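Local coordinates for protein CofB (Escherichia coli, PDB 5AX6) that serves as a minor pilin subunit of the CFA/III type IVb pilus, forms a homotrimer and probably takes part in pilus assembly, at residues 361-370 and 470-478; 374-385 and 445-456. One frame throughout, in Å; residues are numbered along the deposited sequence.

Interaction 1 (361-370 and 470-478); sequences DLVITNPGNY and YVYLNPKFL
Leu-362 packs hardest against the turn that follows strand 468-473: its CD2 presses on Pro-475 CB at 3.4 Å, closer than carbons usually come, the side chains crossing at about a right angle. Its other branch, CD1, reaches Phe-477 CE2 at 3.8 Å, and a branched leucine suits this buried place because each methyl fills a different niche. The backbones are joined where helix 359-362 ends: Leu-473 N donates to Leu-362 O (2.8 Å), and Ile-364 N to Val-471 O (3.0 Å), the latter almost straight at 169°. This is a single beta bridge, Val-363 opposite Tyr-472, by which the chain leaving the helix adds briefly to the edge of strand 468-473. Ile-364, with CG1 anti to its carbonyl carbon (chi1 -61°), lays CG1 against Leu-473 CB and sends CD1 to Val-471 CG1 at 3.8 Å. An alanine here would lose both of these contacts and is likely to leave a gap between Val-471 and Leu-473. The solvent side is looser: a water links Ile-364 O to Val-471 N in place of a direct bond, and exposed Pro-367 touches with little of its surface, CB in ordinary contact with Val-471 CG2 (3.7 Å).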
loop_
_atom_site.group_PDB
_atom_site.type_symbol
_atom_site.label_atom_id
_atom_site.label_comp_id
_atom_site.label_asym_id
_atom_site.label_seq_id
_atom_site.Cartn_x
_atom_site.Cartn_y
_atom_site.Cartn_z
ATOM N N ASP A 361 23.544 -56.724 1.617
ATOM C CA ASP A 361 23.520 -55.331 1.189
ATOM C C ASP A 361 24.454 -54.476 2.040
ATOM O O ASP A 361 25.159 -53.612 1.521
ATOM C CB ASP A 361 22.096 -54.770 1.253
ATOM C CG ASP A 361 21.180 -55.386 0.205
ATOM O OD1 ASP A 361 21.665 -55.698 -0.905
ATOM O OD2 ASP A 361 19.975 -55.555 0.494
ATOM N N LEU A 362 24.450 -54.742 3.343
ATOM C CA LEU A 362 25.162 -53.929 4.330
ATOM C C LEU A 362 26.679 -54.053 4.275
ATOM O O LEU A 362 27.390 -53.053 4.374
ATOM C CB LEU A 362 24.704 -54.300 5.748
ATOM C CG LEU A 362 23.488 -53.625 6.379
ATOM C CD1 LEU A 362 23.148 -54.302 7.701
ATOM C CD2 LEU A 362 23.755 -52.140 6.599
ATOM N N VAL A 363 27.185 -55.280 4.160
ATOM C CA VAL A 363 28.614 -55.474 4.339
ATOM C C VAL A 363 29.368 -55.269 3.037
ATOM O O VAL A 363 29.063 -55.898 2.021
ATOM C CB VAL A 363 28.944 -56.878 4.897
ATOM C CG1 VAL A 363 30.455 -57.075 4.953
ATOM C CG2 VAL A 363 28.329 -57.061 6.271
ATOM N N ILE A 364 30.338 -54.365 3.068
ATOM C CA ILE A 364 31.260 -54.198 1.954
ATOM C C ILE A 364 32.387 -55.205 2.131
ATOM O O ILE A 364 33.261 -55.015 2.976
ATOM C CB ILE A 364 31.824 -52.775 1.897
ATOM C CG1 ILE A 364 30.690 -51.765 1.714
ATOM C CG2 ILE A 364 32.827 -52.636 0.759
ATOM C CD1 ILE A 364 31.165 -50.329 1.794
ATOM N N THR A 365 32.374 -56.278 1.346
ATOM C CA THR A 365 33.252 -57.418 1.641
ATOM C C THR A 365 34.742 -57.183 1.364
ATOM O O THR A 365 35.592 -57.788 2.022
ATOM C CB THR A 365 32.805 -58.681 0.874
ATOM O OG1 THR A 365 32.534 -58.348 -0.490
ATOM C CG2 THR A 365 31.544 -59.252 1.500
ATOM N N ASN A 366 35.065 -56.319 0.406
ATOM C CA ASN A 366 36.464 -55.973 0.152
ATOM C C ASN A 366 36.627 -54.463 0.120
ATOM O O ASN A 366 36.874 -53.873 -0.938
ATOM C CB ASN A 366 36.965 -56.599 -1.155
ATOM C CG ASN A 366 37.204 -58.104 -1.033
ATOM O OD1 ASN A 366 38.248 -58.543 -0.539
ATOM N ND2 ASN A 366 36.238 -58.898 -1.486
ATOM N N PRO A 367 36.489 -53.834 1.294
ATOM C CA PRO A 367 36.388 -52.376 1.412
ATOM C C PRO A 367 37.635 -51.665 0.899
ATOM O O PRO A 367 37.550 -50.517 0.458
ATOM C CB PRO A 367 36.193 -52.157 2.918
ATOM C CG PRO A 367 36.720 -53.412 3.569
ATOM C CD PRO A 367 36.432 -54.514 2.601
ATOM N N GLY A 368 38.776 -52.344 0.947
ATOM C CA GLY A 368 40.010 -51.772 0.439
ATOM C C GLY A 368 39.971 -51.528 -1.060
ATOM O O GLY A 368 40.522 -50.543 -1.556
ATOM N N ASN A 369 39.315 -52.431 -1.785
ATOM C CA ASN A 369 39.200 -52.330 -3.238
ATOM C C ASN A 369 37.911 -51.649 -3.711
ATOM O O ASN A 369 37.825 -51.195 -4.852
ATOM C CB ASN A 369 39.281 -53.723 -3.869
ATOM C CG ASN A 369 40.696 -54.275 -3.903
ATOM O OD1 ASN A 369 41.630 -53.682 -3.355
ATOM N ND2 ASN A 369 40.858 -55.423 -4.549
ATOM N N TYR A 370 36.911 -51.589 -2.836
ATOM C CA TYR A 370 35.582 -51.121 -3.226
ATOM C C TYR A 370 35.581 -49.650 -3.629
ATOM O O TYR A 370 36.104 -48.795 -2.913
ATOM C CB TYR A 370 34.578 -51.350 -2.092
ATOM C CG TYR A 370 33.180 -50.898 -2.434
ATOM C CD1 TYR A 370 32.376 -51.650 -3.276
ATOM C CD2 TYR A 370 32.661 -49.712 -1.913
ATOM C CE1 TYR A 370 31.093 -51.239 -3.598
ATOM C CE2 TYR A 370 31.384 -49.292 -2.225
ATOM C CZ TYR A 370 30.601 -50.059 -3.066
ATOM O OH TYR A 370 29.324 -49.648 -3.386
ATOM N N TYR A 470 34.450 -54.687 10.262
ATOM C CA TYR A 470 33.435 -54.535 9.236
ATOM C C TYR A 470 33.389 -53.120 8.691
ATOM O O TYR A 470 33.663 -52.163 9.408
ATOM C CB TYR A 470 32.057 -54.894 9.792
ATOM C CG TYR A 470 31.857 -56.368 10.038
ATOM C CD1 TYR A 470 31.561 -57.231 8.987
ATOM C CD2 TYR A 470 31.953 -56.896 11.318
ATOM C CE1 TYR A 470 31.371 -58.585 9.207
ATOM C CE2 TYR A 470 31.761 -58.251 11.551
ATOM C CZ TYR A 470 31.475 -59.088 10.491
ATOM O OH TYR A 470 31.284 -60.429 10.716
ATOM N N VAL A 471 33.054 -53.005 7.414
ATOM C CA VAL A 471 32.680 -51.722 6.835
ATOM C C VAL A 471 31.269 -51.873 6.298
ATOM O O VAL A 471 31.006 -52.769 5.498
ATOM C CB VAL A 471 33.635 -51.281 5.717
ATOM C CG1 VAL A 471 33.125 -49.994 5.068
ATOM C CG2 VAL A 471 35.053 -51.093 6.265
ATOM N N TYR A 472 30.360 -51.015 6.754
ATOM C CA TYR A 472 28.967 -51.099 6.339
ATOM C C TYR A 472 28.636 -49.992 5.336
ATOM O O TYR A 472 29.150 -48.867 5.451
ATOM C CB TYR A 472 28.026 -50.981 7.546
ATOM C CG TYR A 472 28.162 -52.043 8.617
ATOM C CD1 TYR A 472 28.267 -53.396 8.298
ATOM C CD2 TYR A 472 28.152 -51.686 9.964
ATOM C CE1 TYR A 472 28.379 -54.362 9.305
ATOM C CE2 TYR A 472 28.265 -52.627 10.962
ATOM C CZ TYR A 472 28.374 -53.965 10.633
ATOM O OH TYR A 472 28.472 -54.887 11.645
ATOM N N LEU A 473 27.769 -50.312 4.373
ATOM C CA LEU A 473 27.273 -49.352 3.393
ATOM C C LEU A 473 25.825 -48.947 3.664
ATOM O O LEU A 473 24.956 -49.802 3.788
ATOM C CB LEU A 473 27.370 -49.935 1.979
ATOM C CG LEU A 473 26.764 -49.078 0.867
ATOM C CD1 LEU A 473 27.595 -47.814 0.660
ATOM C CD2 LEU A 473 26.645 -49.866 -0.437
ATOM N N ASN A 474 25.567 -47.643 3.740
ATOM C CA ASN A 474 24.206 -47.116 3.879
ATOM C C ASN A 474 23.300 -47.894 4.834
ATOM O O ASN A 474 22.246 -48.386 4.427
ATOM C CB ASN A 474 23.529 -47.061 2.510
ATOM C CG ASN A 474 24.303 -46.229 1.510
ATOM O OD1 ASN A 474 24.990 -45.272 1.874
ATOM N ND2 ASN A 474 24.204 -46.597 0.233
ATOM N N PRO A 475 23.700 -48.002 6.103
ATOM C CA PRO A 475 23.009 -48.854 7.079
ATOM C C PRO A 475 21.758 -48.230 7.723
ATOM O O PRO A 475 21.728 -47.028 7.987
ATOM C CB PRO A 475 24.079 -49.098 8.143
ATOM C CG PRO A 475 24.995 -47.942 8.048
ATOM C CD PRO A 475 24.909 -47.372 6.661
ATOM N N LYS A 476 20.747 -49.059 7.978
ATOM C CA LYS A 476 19.513 -48.601 8.620
ATOM C C LYS A 476 19.748 -48.162 10.059
ATOM O O LYS A 476 18.866 -47.549 10.677
ATOM C CB LYS A 476 18.449 -49.704 8.607
ATOM C CG LYS A 476 18.911 -50.967 9.333
ATOM C CD LYS A 476 17.784 -51.964 9.508
ATOM C CE LYS A 476 18.284 -53.205 10.248
ATOM N NZ LYS A 476 17.283 -54.302 10.263
ATOM N N PHE A 477 20.915 -48.491 10.606
ATOM C CA PHE A 477 21.234 -48.055 11.962
ATOM C C PHE A 477 22.160 -46.835 11.961
ATOM O O PHE A 477 22.950 -46.618 12.890
ATOM C CB PHE A 477 21.831 -49.203 12.796
ATOM C CG PHE A 477 22.803 -50.083 12.052
ATOM C CD1 PHE A 477 24.144 -49.735 11.956
ATOM C CD2 PHE A 477 22.382 -51.288 11.487
ATOM C CE1 PHE A 477 25.052 -50.564 11.288
ATOM C CE2 PHE A 477 23.284 -52.118 10.814
ATOM C CZ PHE A 477 24.615 -51.754 10.722
ATOM N N LEU A 478 22.026 -46.034 10.908
ATOM C CA LEU A 478 22.606 -44.696 10.834
ATOM C C LEU A 478 21.511 -43.798 10.296
ATOM O O LEU A 478 20.943 -44.077 9.238
ATOM C CB LEU A 478 23.842 -44.646 9.923
ATOM C CG LEU A 478 24.407 -43.251 9.645
ATOM C CD1 LEU A 478 24.888 -42.607 10.938
ATOM C CD2 LEU A 478 25.551 -43.274 8.602
HETATM O O HOH W 1 33.587 -55.424 5.707
#

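Interaction 2 (374-385 and 445-456); sequences VTSEKGRIELNV and QVNQSGSKWYIT
Thr-375 lies over one face of the Tyr-454 ring, its CA 3.9 Å from the centroid in a CH-pi contact, while Glu-382 OE1 meets the edge at CE1 and Arg-380 NE the same edge near CD1. On Trp-453, Val-385 CG2 sits over the five-membered ring, 4.0 Å from its centroid, a methyl suiting a flat indole, and Asn-384 O lies at the edge near CD1. Thr-375 O and Ser-376 CA lie over one face of the Arg-380 guanidinium. At its edge, near the plane, is Glu-382 OE1, placed by CG anti to the backbone N (chi1 -178°); in this side-on salt bridge Arg-380 NE (2.9 Å) and NH2 (3.1 Å) converge on OE1. Arg-380 NH1 also bonds Glu-377 O, and together these probably hold the guanidinium against turning. Lys-452 NZ donates to Asn-384 OD1 at 2.7 Å; Glu-382 OE2, 4.1 Å from NZ, probably steadies the ammonium. On the sheet face away from Glu-382 and Tyr-454 lie the apolar Ile-381, Leu-383, Trp-453 and Ile-455. Paired backbone bonds join Ile-381 with Ile-455 and Leu-383 with Trp-453. Strand 381-384 extends hairpin 438-448/452-463 into three antiparallel strands whose apolar face packs on the sheet of strands 478-487 and 398-409.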
loop_
_atom_site.group_PDB
_atom_site.type_symbol
_atom_site.label_atom_id
_atom_site.label_comp_id
_atom_site.label_asym_id
_atom_site.label_seq_id
_atom_site.Cartn_x
_atom_site.Cartn_y
_atom_site.Cartn_z
ATOM N N VAL A 374 27.758 -43.913 -6.092
ATOM C CA VAL A 374 26.741 -43.285 -5.251
ATOM C C VAL A 374 25.408 -43.103 -5.961
ATOM O O VAL A 374 24.378 -42.993 -5.298
ATOM C CB VAL A 374 27.214 -41.913 -4.715
ATOM C CG1 VAL A 374 28.511 -42.074 -3.921
ATOM C CG2 VAL A 374 27.378 -40.897 -5.860
ATOM N N THR A 375 25.408 -43.071 -7.295
ATOM C CA THR A 375 24.162 -42.848 -8.023
ATOM C C THR A 375 23.279 -44.087 -8.027
ATOM O O THR A 375 22.101 -44.015 -8.396
ATOM C CB THR A 375 24.399 -42.431 -9.499
ATOM O OG1 THR A 375 25.094 -43.478 -10.188
ATOM C CG2 THR A 375 25.190 -41.141 -9.585
ATOM N N SER A 376 23.843 -45.220 -7.613
ATOM C CA SER A 376 23.179 -46.504 -7.804
ATOM C C SER A 376 23.232 -47.435 -6.605
ATOM O O SER A 376 22.617 -48.500 -6.625
ATOM C CB SER A 376 23.791 -47.231 -9.011
ATOM O OG SER A 376 23.006 -47.044 -10.165
ATOM N N GLU A 377 23.973 -47.050 -5.572
ATOM C CA GLU A 377 24.151 -47.923 -4.410
ATOM C C GLU A 377 22.854 -48.195 -3.668
ATOM O O GLU A 377 22.048 -47.296 -3.447
ATOM C CB GLU A 377 25.160 -47.323 -3.434
ATOM C CG GLU A 377 26.613 -47.677 -3.754
ATOM C CD GLU A 377 27.596 -46.857 -2.943
ATOM O OE1 GLU A 377 27.189 -45.803 -2.406
ATOM O OE2 GLU A 377 28.773 -47.262 -2.841
ATOM N N LYS A 378 22.669 -49.448 -3.283
ATOM C CA LYS A 378 21.523 -49.829 -2.476
ATOM C C LYS A 378 21.559 -49.106 -1.137
ATOM O O LYS A 378 22.625 -48.947 -0.532
ATOM C CB LYS A 378 21.488 -51.341 -2.251
ATOM C CG LYS A 378 21.203 -52.147 -3.513
ATOM C CD LYS A 378 20.576 -53.499 -3.190
ATOM C CE LYS A 378 19.079 -53.370 -2.950
ATOM N NZ LYS A 378 18.380 -52.867 -4.165
ATOM N N GLY A 379 20.387 -48.669 -0.688
ATOM C CA GLY A 379 20.228 -48.095 0.637
ATOM C C GLY A 379 20.508 -46.607 0.694
ATOM O O GLY A 379 20.385 -45.988 1.753
ATOM N N ARG A 380 20.900 -46.030 -0.432
ATOM C CA ARG A 380 21.211 -44.610 -0.472
ATOM C C ARG A 380 19.962 -43.783 -0.182
ATOM O O ARG A 380 18.826 -44.252 -0.342
ATOM C CB ARG A 380 21.787 -44.213 -1.823
ATOM C CG ARG A 380 20.770 -44.238 -2.954
ATOM C CD ARG A 380 21.450 -44.073 -4.303
ATOM N NE ARG A 380 20.474 -44.100 -5.388
ATOM C CZ ARG A 380 19.969 -45.214 -5.910
ATOM N NH1 ARG A 380 20.362 -46.398 -5.456
ATOM N NH2 ARG A 380 19.079 -45.143 -6.893
ATOM N N ILE A 381 20.181 -42.548 0.251
ATOM C CA ILE A 381 19.096 -41.592 0.341
ATOM C C ILE A 381 19.133 -40.726 -0.909
ATOM O O ILE A 381 20.147 -40.110 -1.225
ATOM C CB ILE A 381 19.195 -40.719 1.629
ATOM C CG1 ILE A 381 19.105 -41.597 2.880
ATOM C CG2 ILE A 381 18.086 -39.639 1.625
ATOM C CD1 ILE A 381 19.411 -40.862 4.207
ATOM N N GLU A 382 18.039 -40.705 -1.658
ATOM C CA GLU A 382 18.024 -39.919 -2.879
ATOM C C GLU A 382 16.863 -38.941 -2.856
ATOM O O GLU A 382 15.759 -39.295 -2.457
ATOM C CB GLU A 382 17.944 -40.826 -4.118
ATOM C CG GLU A 382 17.975 -40.041 -5.421
ATOM C CD GLU A 382 18.190 -40.915 -6.659
ATOM O OE1 GLU A 382 18.679 -42.060 -6.518
ATOM O OE2 GLU A 382 17.872 -40.441 -7.775
ATOM N N LEU A 383 17.123 -37.711 -3.275
ATOM C CA LEU A 383 16.115 -36.653 -3.248
ATOM C C LEU A 383 16.195 -35.861 -4.538
ATOM O O LEU A 383 17.258 -35.770 -5.136
ATOM C CB LEU A 383 16.334 -35.720 -2.044
ATOM C CG LEU A 383 16.265 -36.307 -0.630
ATOM C CD1 LEU A 383 16.727 -35.273 0.401
ATOM C CD2 LEU A 383 14.853 -36.775 -0.319
ATOM N N ASN A 384 15.076 -35.285 -4.968
ATOM C CA ASN A 384 15.088 -34.358 -6.090
ATOM C C ASN A 384 15.735 -33.044 -5.700
ATOM O O ASN A 384 15.486 -32.535 -4.608
ATOM C CB ASN A 384 13.664 -34.103 -6.589
ATOM C CG ASN A 384 13.043 -35.337 -7.202
ATOM O OD1 ASN A 384 13.677 -36.024 -7.997
ATOM N ND2 ASN A 384 11.809 -35.631 -6.829
ATOM N N VAL A 385 16.571 -32.501 -6.579
ATOM C CA VAL A 385 17.209 -31.219 -6.316
ATOM C C VAL A 385 16.149 -30.127 -6.392
ATOM O O VAL A 385 15.312 -30.119 -7.295
ATOM C CB VAL A 385 18.367 -30.928 -7.304
ATOM C CG1 VAL A 385 18.937 -29.531 -7.060
ATOM C CG2 VAL A 385 19.466 -31.970 -7.137
ATOM N N GLN A 445 28.725 -38.828 2.673
ATOM C CA GLN A 445 29.017 -38.089 1.457
ATOM C C GLN A 445 27.729 -37.616 0.807
ATOM O O GLN A 445 26.723 -38.330 0.818
ATOM C CB GLN A 445 29.803 -38.971 0.478
ATOM C CG GLN A 445 30.361 -38.255 -0.754
ATOM C CD GLN A 445 31.365 -39.136 -1.489
ATOM O OE1 GLN A 445 32.436 -39.445 -0.962
ATOM N NE2 GLN A 445 31.013 -39.562 -2.690
ATOM N N VAL A 446 27.774 -36.413 0.250
ATOM C CA VAL A 446 26.657 -35.860 -0.488
ATOM C C VAL A 446 27.135 -35.497 -1.871
ATOM O O VAL A 446 28.121 -34.770 -2.014
ATOM C CB VAL A 446 26.070 -34.608 0.212
ATOM C CG1 VAL A 446 25.062 -33.897 -0.699
ATOM C CG2 VAL A 446 25.430 -35.012 1.561
ATOM N N ASN A 447 26.416 -35.987 -2.871
ATOM C CA ASN A 447 26.693 -35.699 -4.267
ATOM C C ASN A 447 25.422 -35.258 -4.975
ATOM O O ASN A 447 24.328 -35.454 -4.459
ATOM C CB ASN A 447 27.281 -36.929 -4.962
ATOM C CG ASN A 447 28.542 -37.423 -4.279
ATOM O OD1 ASN A 447 28.525 -38.421 -3.545
ATOM N ND2 ASN A 447 29.637 -36.707 -4.493
ATOM N N GLN A 448 25.574 -34.681 -6.160
ATOM C CA GLN A 448 24.431 -34.188 -6.913
ATOM C C GLN A 448 24.631 -34.363 -8.418
ATOM O O GLN A 448 25.747 -34.228 -8.927
ATOM C CB GLN A 448 24.189 -32.705 -6.595
ATOM C CG GLN A 448 25.274 -31.797 -7.148
ATOM C CD GLN A 448 25.278 -30.402 -6.537
ATOM O OE1 GLN A 448 26.268 -29.984 -5.926
ATOM N NE2 GLN A 448 24.200 -29.667 -6.736
ATOM N N SER A 449 23.540 -34.664 -9.113
ATOM C CA SER A 449 23.467 -34.479 -10.560
ATOM C C SER A 449 22.720 -33.178 -10.791
ATOM O O SER A 449 22.460 -32.436 -9.847
ATOM C CB SER A 449 22.738 -35.635 -11.238
ATOM O OG SER A 449 21.401 -35.723 -10.780
ATOM N N GLY A 450 22.352 -32.906 -12.034
ATOM C CA GLY A 450 21.525 -31.751 -12.314
ATOM C C GLY A 450 20.170 -31.851 -11.632
ATOM O O GLY A 450 19.572 -30.832 -11.288
ATOM N N SER A 451 19.688 -33.073 -11.415
ATOM C CA SER A 451 18.327 -33.256 -10.901
ATOM C C SER A 451 18.188 -34.031 -9.579
ATOM O O SER A 451 17.134 -33.974 -8.946
ATOM C CB SER A 451 17.468 -33.948 -11.972
ATOM O OG SER A 451 17.938 -35.259 -12.218
ATOM N N LYS A 452 19.226 -34.748 -9.151
ATOM C CA LYS A 452 19.119 -35.550 -7.933
ATOM C C LYS A 452 20.211 -35.235 -6.904
ATOM O O LYS A 452 21.333 -34.891 -7.269
ATOM C CB LYS A 452 19.174 -37.049 -8.255
ATOM C CG LYS A 452 18.110 -37.542 -9.232
ATOM C CD LYS A 452 16.718 -37.540 -8.599
ATOM C CE LYS A 452 15.694 -38.232 -9.499
ATOM N NZ LYS A 452 14.382 -38.448 -8.808
ATOM N N TRP A 453 19.858 -35.358 -5.624
ATOM C CA TRP A 453 20.835 -35.440 -4.534
ATOM C C TRP A 453 21.066 -36.888 -4.168
ATOM O O TRP A 453 20.111 -37.639 -4.018
ATOM C CB TRP A 453 20.361 -34.730 -3.257
ATOM C CG TRP A 453 20.290 -33.230 -3.280
ATOM C CD1 TRP A 453 19.156 -32.478 -3.276
ATOM C CD2 TRP A 453 21.384 -32.308 -3.248
ATOM N NE1 TRP A 453 19.469 -31.145 -3.270
ATOM C CE2 TRP A 453 20.836 -31.010 -3.245
ATOM C CE3 TRP A 453 22.779 -32.450 -3.211
ATOM C CZ2 TRP A 453 21.624 -29.857 -3.220
ATOM C CZ3 TRP A 453 23.563 -31.310 -3.201
ATOM C CH2 TRP A 453 22.984 -30.024 -3.204
ATOM N N TYR A 454 22.324 -37.271 -3.970
ATOM C CA TYR A 454 22.635 -38.609 -3.482
ATOM C C TYR A 454 23.358 -38.546 -2.159
ATOM O O TYR A 454 24.415 -37.940 -2.068
ATOM C CB TYR A 454 23.501 -39.371 -4.481
ATOM C CG TYR A 454 22.906 -39.436 -5.865
ATOM C CD1 TYR A 454 21.980 -40.418 -6.198
ATOM C CD2 TYR A 454 23.269 -38.514 -6.833
ATOM C CE1 TYR A 454 21.431 -40.475 -7.481
ATOM C CE2 TYR A 454 22.727 -38.568 -8.112
ATOM C CZ TYR A 454 21.814 -39.552 -8.422
ATOM O OH TYR A 454 21.288 -39.606 -9.692
ATOM N N ILE A 455 22.792 -39.183 -1.140
ATOM C CA ILE A 455 23.428 -39.204 0.164
ATOM C C ILE A 455 23.773 -40.638 0.493
ATOM O O ILE A 455 22.904 -41.515 0.481
ATOM C CB ILE A 455 22.535 -38.611 1.283
ATOM C CG1 ILE A 455 22.109 -37.176 0.938
ATOM C CG2 ILE A 455 23.312 -38.567 2.587
ATOM C CD1 ILE A 455 20.708 -37.043 0.363
ATOM N N THR A 456 25.052 -40.879 0.771
ATOM C CA THR A 456 25.517 -42.228 1.073
ATOM C C THR A 456 26.457 -42.184 2.250
ATOM O O THR A 456 26.909 -41.111 2.643
ATOM C CB THR A 456 26.244 -42.862 -0.112
ATOM O OG1 THR A 456 27.361 -42.030 -0.470
ATOM C CG2 THR A 456 25.302 -43.003 -1.293
#

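The centres of interactions 1 and 2 lie about 17 Å apart, and all four segments belong to the CofB C-terminal domain. Along the chain the order is 361-370, 374-385, 445-456, 470-478, so interaction 2 falls within the span that interaction 1 closes. Both reach one antiparallel sheet, in which strand 452-463 pairs with 381-384, 438-448 and 468-473. They also touch directly: Tyr-370 OH probably hydrogen-bonds Glu-377 OE2, and Asn-474 ND2 probably bonds Lys-378 O. Arg-430 of the second subunit packs on Tyr-370 and Leu-473 and forms a salt bridge with Glu-377, while Leu-383 and Trp-453 of interaction 2 pack on Met-335 of the third subunit, so this region contributes to the trimer interface.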